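Local coordinates for uncharacterized protein (Streptococcus pneumoniae, PDB 3LFT), which binds L-tryptophan and is probably the substrate-binding protein of an ABC transporter, with tryptophan or a related compound as its likely cargo, at residues A[18-23]-A[37-42]; A[25-30]-A[246-251]. All coordinates share one frame; numbering follows the deposited sequence. Where two conformers were deposited one is given.

How the interactions relate
Interactions 1 and 2 show how one helix can pack on a strand and on another helix within a substrate-binding fold. Both use helix 14-29: its middle, 18-23, meets segment 37-42 of edge strand 37-43 in interaction 1, and its last turns and the residue after them, 25-30, meet helix 236-251 in interaction 2. Their segments alternate along the chain, and 215 residues lie between the two halves of interaction 2, against 13 in interaction 1, so a local beta-alpha-beta unit is joined to a helix from far along the sequence. The centres lie about 11 Å apart and the contacts touch, through Ile23 on Ile247 and Ile39 on Leu27. Ile19 touches the bound tryptophan.

Interaction 1 (A[18-23]-A[37-42]); sequences LIYKGI and VKIDFM
Tyr20 and Phe41 join the helix and the second strand of a beta-alpha-beta unit formed by strand 3-9, helix 14-29 and strand 37-43, the last being an edge strand of the six-stranded parallel sheet. The aromatic part of the contact is an offset stack, with ring centroids 4.5 Å apart and planes inclined at 28°. Phe41 brings the CD1-CE1 side of its ring over one face of Tyr20, displaced toward the rim; CD1 of Phe41 comes within 3.5 Å of CZ of Tyr20, while CE1 of Phe41 sits 3.7 Å from CD1 of Tyr20. Tyr20 reaches across because its CG stands opposite the backbone N (chi1 -177°), which carries the ring out from the helix toward the strand.

A second part of the contact involves Ile39, two residues before Phe41 and on the same side of the strand. Its side chain and that of Tyr20 approach from opposite directions. No hydrogen bond crosses between the segments, so packing alone carries the contact. Strand 3-9 lies alongside: its Gln9 touches the side chains of both aromatic residues, and its Val7 touches Phe41. At the far end of the Tyr20 ring, the methyl CG2 of Ile39 makes van der Waals contact with the phenolic OH of Tyr20 at 3.5 Å.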
loop_
_atom_site.group_PDB
_atom_site.type_symbol
_atom_site.label_atom_id
_atom_site.label_comp_id
_atom_site.label_asym_id
_atom_site.label_seq_id
_atom_site.Cartn_x
_atom_site.Cartn_y
_atom_site.Cartn_z
ATOM N N LEU A 18 1.624 5.035 9.638
ATOM C CA LEU A 18 2.955 4.548 9.997
ATOM C C LEU A 18 4.018 4.988 8.977
ATOM O O LEU A 18 5.139 5.356 9.371
ATOM C CB LEU A 18 2.937 3.029 10.196
ATOM C CG LEU A 18 4.207 2.369 10.722
ATOM C CD1 LEU A 18 4.791 3.024 11.982
ATOM C CD2 LEU A 18 3.900 0.898 10.979
ATOM N N ILE A 19 3.670 4.986 7.693
ATOM C CA ILE A 19 4.550 5.561 6.683
ATOM C C ILE A 19 4.851 7.030 7.000
ATOM O O ILE A 19 6.019 7.449 6.952
ATOM C CB ILE A 19 3.959 5.386 5.274
ATOM C CG1 ILE A 19 3.943 3.893 4.928
ATOM C CG2 ILE A 19 4.752 6.200 4.240
ATOM C CD1 ILE A 19 3.109 3.608 3.700
ATOM N N TYR A 20 3.827 7.809 7.348
ATOM C CA TYR A 20 4.065 9.205 7.664
ATOM C C TYR A 20 4.972 9.360 8.895
ATOM O O TYR A 20 5.854 10.230 8.913
ATOM C CB TYR A 20 2.750 9.997 7.798
ATOM C CG TYR A 20 2.959 11.480 8.056
ATOM C CD1 TYR A 20 2.313 12.119 9.117
ATOM C CD2 TYR A 20 3.823 12.224 7.258
ATOM C CE1 TYR A 20 2.509 13.485 9.346
ATOM C CE2 TYR A 20 4.033 13.579 7.499
ATOM C CZ TYR A 20 3.380 14.183 8.531
ATOM O OH TYR A 20 3.593 15.530 8.752
ATOM N N LYS A 21 4.775 8.529 9.919
ATOM C CA LYS A 21 5.659 8.527 11.083
ATOM C C LYS A 21 7.095 8.273 10.623
ATOM O O LYS A 21 8.035 8.962 11.049
ATOM C CB LYS A 21 5.204 7.473 12.102
ATOM C CG LYS A 21 6.285 6.978 13.069
ATOM C CD LYS A 21 6.532 7.936 14.222
ATOM C CE LYS A 21 7.619 7.390 15.132
ATOM N NZ LYS A 21 7.779 5.912 14.974
ATOM N N GLY A 22 7.269 7.278 9.744
ATOM C CA GLY A 22 8.588 6.974 9.164
ATOM C C GLY A 22 9.195 8.147 8.414
ATOM O O GLY A 22 10.383 8.426 8.554
ATOM N N ILE A 23 8.378 8.862 7.636
ATOM C CA ILE A 23 8.856 10.062 6.944
ATOM C C ILE A 23 9.436 11.058 7.942
ATOM O O ILE A 23 10.548 11.571 7.752
ATOM C CB ILE A 23 7.729 10.708 6.093
ATOM C CG1 ILE A 23 7.402 9.832 4.876
ATOM C CG2 ILE A 23 8.108 12.163 5.678
ATOM C CD1 ILE A 23 6.111 10.225 4.162
ATOM N N VAL A 37 12.504 22.665 9.498
ATOM C CA VAL A 37 11.579 22.309 8.422
ATOM C C VAL A 37 10.149 22.710 8.783
ATOM O O VAL A 37 9.747 22.642 9.951
ATOM C CB VAL A 37 11.670 20.802 8.035
ATOM C CG1 VAL A 37 11.041 19.920 9.106
ATOM C CG2 VAL A 37 11.064 20.549 6.658
ATOM N N LYS A 38 9.412 23.194 7.788
ATOM C CA LYS A 38 7.996 23.461 7.943
ATOM C C LYS A 38 7.237 22.474 7.069
ATOM O O LYS A 38 7.401 22.467 5.845
ATOM C CB LYS A 38 7.680 24.890 7.513
ATOM N N ILE A 39 6.436 21.628 7.715
ATOM C CA ILE A 39 5.625 20.632 7.018
ATOM C C ILE A 39 4.182 21.088 6.997
ATOM O O ILE A 39 3.584 21.322 8.052
ATOM C CB ILE A 39 5.716 19.233 7.677
ATOM C CG1 ILE A 39 7.178 18.776 7.759
ATOM C CG2 ILE A 39 4.842 18.219 6.919
ATOM C CD1 ILE A 39 7.395 17.425 8.485
ATOM N N ASP A 40 3.639 21.239 5.794
ATOM C CA ASP A 40 2.198 21.464 5.618
ATOM C C ASP A 40 1.541 20.132 5.254
ATOM O O ASP A 40 1.659 19.663 4.119
ATOM C CB ASP A 40 1.921 22.525 4.548
ATOM C CG ASP A 40 0.453 22.979 4.516
ATOM O OD1 ASP A 40 -0.300 22.732 5.490
ATOM O OD2 ASP A 40 0.064 23.610 3.519
ATOM N N PHE A 41 0.861 19.544 6.228
ATOM C CA PHE A 41 0.248 18.230 6.097
ATOM C C PHE A 41 -1.241 18.329 5.821
ATOM O O PHE A 41 -1.957 19.052 6.519
ATOM C CB PHE A 41 0.467 17.415 7.377
ATOM C CG PHE A 41 -0.178 16.056 7.342
ATOM C CD1 PHE A 41 0.497 14.967 6.804
ATOM C CD2 PHE A 41 -1.471 15.865 7.813
ATOM C CE1 PHE A 41 -0.113 13.711 6.746
ATOM C CE2 PHE A 41 -2.082 14.614 7.773
ATOM C CZ PHE A 41 -1.388 13.526 7.238
HETATM N N MSE A 42 -1.697 17.572 4.827
HETATM C CA MSE A 42 -3.112 17.496 4.502
HETATM C C MSE A 42 -3.514 16.048 4.246
HETATM O O MSE A 42 -2.701 15.255 3.770
HETATM C CB MSE A 42 -3.425 18.328 3.253
HETATM C CG MSE A 42 -2.933 19.773 3.315
HETATM SE SE MSE A 42 -3.702 20.859 1.898
HETATM C CE MSE A 42 -5.400 21.220 2.781
#

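Interaction 2 (A[25-30]-A[246-251]); sequences DGLAEE and MIVQVL
NZ of Lys245, the residue just before 246-251, is gripped by two salt bridges, from OE2 of Glu30 and OE1 of Glu29, while the aliphatic part of Glu30 packs on Val248; the two neighbouring acids probably help to balance the charge of the shared ammonium group. Nearer the backbone than its carboxylate, Glu30 lays CB 3.8 Å from CG2 of Val248, with CG 4.1 Å from CG1 of Val248.

The apolar part centres on Leu27. Its methyl CD2 lies 3.8 Å from CG2 of Ile247 and is equally distant, at 3.8 Å, from CG2 of Val248, so a single methyl touches two successive residues of the other helix. The side chains of Leu27 and Val248 run past each other in opposite directions, whereas Leu27 meets Ile247 at a slant. This is buried, mainly aliphatic helix-helix packing in what is probably a periplasmic-binding-protein-type fold. Here the last turn of helix 14-29 and the residue after it pack against the C-terminal part of helix 236-251, tying the beta-alpha-beta unit to a helix whose Ile247 in turn rests on strands 65-69 and 86-89 of the parallel sheet.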
loop_
_atom_site.group_PDB
_atom_site.type_symbol
_atom_site.label_atom_id
_atom_site.label_comp_id
_atom_site.label_asym_id
_atom_site.label_seq_id
_atom_site.Cartn_x
_atom_site.Cartn_y
_atom_site.Cartn_z
ATOM N N ASP A 25 10.484 10.487 10.958
ATOM C CA ASP A 25 11.685 9.957 11.606
ATOM C C ASP A 25 12.876 10.112 10.677
ATOM O O ASP A 25 13.959 10.453 11.142
ATOM C CB ASP A 25 11.493 8.486 11.962
ATOM C CG ASP A 25 10.475 8.276 13.073
ATOM O OD1 ASP A 25 10.116 9.243 13.797
ATOM O OD2 ASP A 25 10.062 7.108 13.236
ATOM N N GLY A 26 12.690 9.863 9.378
ATOM C CA GLY A 26 13.817 9.931 8.429
ATOM C C GLY A 26 14.289 11.357 8.246
ATOM O O GLY A 26 15.487 11.623 8.210
ATOM N N LEU A 27 13.345 12.293 8.141
ATOM C CA LEU A 27 13.683 13.725 8.142
ATOM C C LEU A 27 14.458 14.141 9.384
ATOM O O LEU A 27 15.470 14.826 9.292
ATOM C CB LEU A 27 12.425 14.587 8.055
ATOM C CG LEU A 27 11.698 14.544 6.714
ATOM C CD1 LEU A 27 10.327 15.172 6.861
ATOM C CD2 LEU A 27 12.523 15.262 5.666
ATOM N N ALA A 28 13.965 13.733 10.549
ATOM C CA ALA A 28 14.579 14.131 11.807
ATOM C C ALA A 28 16.007 13.595 11.932
ATOM O O ALA A 28 16.902 14.295 12.428
ATOM C CB ALA A 28 13.720 13.673 12.962
ATOM N N GLU A 29 16.240 12.372 11.462
ATOM C CA GLU A 29 17.572 11.758 11.515
ATOM C C GLU A 29 18.605 12.582 10.734
ATOM O O GLU A 29 19.786 12.602 11.072
ATOM C CB GLU A 29 17.483 10.315 10.990
ATOM C CG GLU A 29 18.757 9.490 11.055
ATOM C CD GLU A 29 18.588 8.135 10.380
ATOM O OE1 GLU A 29 19.607 7.513 10.030
ATOM O OE2 GLU A 29 17.437 7.691 10.185
ATOM N N GLU A 30 18.132 13.272 9.704
ATOM C CA GLU A 30 18.983 14.113 8.859
ATOM C C GLU A 30 19.045 15.570 9.330
ATOM O O GLU A 30 19.686 16.406 8.686
ATOM C CB GLU A 30 18.510 14.046 7.396
ATOM C CG GLU A 30 18.563 12.656 6.754
ATOM C CD GLU A 30 19.949 12.046 6.811
ATOM O OE1 GLU A 30 20.945 12.790 6.698
ATOM O OE2 GLU A 30 20.028 10.816 6.976
HETATM N N MSE A 246 14.896 10.274 0.920
HETATM C CA MSE A 246 14.829 10.792 -0.461
HETATM C C MSE A 246 14.350 12.238 -0.484
HETATM O O MSE A 246 14.844 13.012 -1.305
HETATM C CB MSE A 246 13.948 9.911 -1.352
HETATM C CG MSE A 246 14.542 8.516 -1.511
HETATM SE SE MSE A 246 13.607 7.462 -2.825
HETATM C CE MSE A 246 14.316 8.315 -4.417
ATOM N N ILE A 247 13.442 12.620 0.414
ATOM C CA ILE A 247 13.040 14.018 0.498
ATOM C C ILE A 247 14.280 14.869 0.774
ATOM O O ILE A 247 14.465 15.913 0.143
ATOM C CB ILE A 247 12.015 14.200 1.622
ATOM C CG1 ILE A 247 10.680 13.561 1.227
ATOM C CG2 ILE A 247 11.810 15.675 1.927
ATOM C CD1 ILE A 247 9.726 13.390 2.415
ATOM N N VAL A 248 15.120 14.438 1.713
ATOM C CA VAL A 248 16.317 15.197 2.041
ATOM C C VAL A 248 17.253 15.264 0.841
ATOM O O VAL A 248 17.823 16.330 0.555
ATOM C CB VAL A 248 17.010 14.602 3.277
ATOM C CG1 VAL A 248 18.390 15.218 3.498
ATOM C CG2 VAL A 248 16.119 14.813 4.506
ATOM N N GLN A 249 17.429 14.144 0.134
ATOM C CA GLN A 249 18.283 14.158 -1.049
ATOM C C GLN A 249 17.827 15.234 -2.044
ATOM O O GLN A 249 18.666 15.929 -2.651
ATOM C CB GLN A 249 18.230 12.809 -1.753
ATOM C CG GLN A 249 19.110 11.719 -1.271
ATOM C CD GLN A 249 19.019 10.564 -2.252
ATOM O OE1 GLN A 249 19.716 10.525 -3.283
ATOM N NE2 GLN A 249 18.109 9.658 -1.977
ATOM N N VAL A 250 16.516 15.352 -2.239
ATOM C CA VAL A 250 15.962 16.312 -3.180
ATOM C C VAL A 250 16.073 17.736 -2.645
ATOM O O VAL A 250 16.452 18.640 -3.390
ATOM C CB VAL A 250 14.532 15.917 -3.650
ATOM C CG1 VAL A 250 13.938 17.011 -4.554
ATOM C CG2 VAL A 250 14.573 14.577 -4.392
ATOM N N LEU A 251 15.830 17.943 -1.345
ATOM C CA LEU A 251 16.045 19.272 -0.759
ATOM C C LEU A 251 17.473 19.733 -1.005
ATOM O O LEU A 251 17.706 20.922 -1.287
ATOM C CB LEU A 251 15.723 19.289 0.735
ATOM C CG LEU A 251 14.256 19.104 1.095
ATOM C CD1 LEU A 251 14.098 18.936 2.594
ATOM C CD2 LEU A 251 13.398 20.253 0.573
#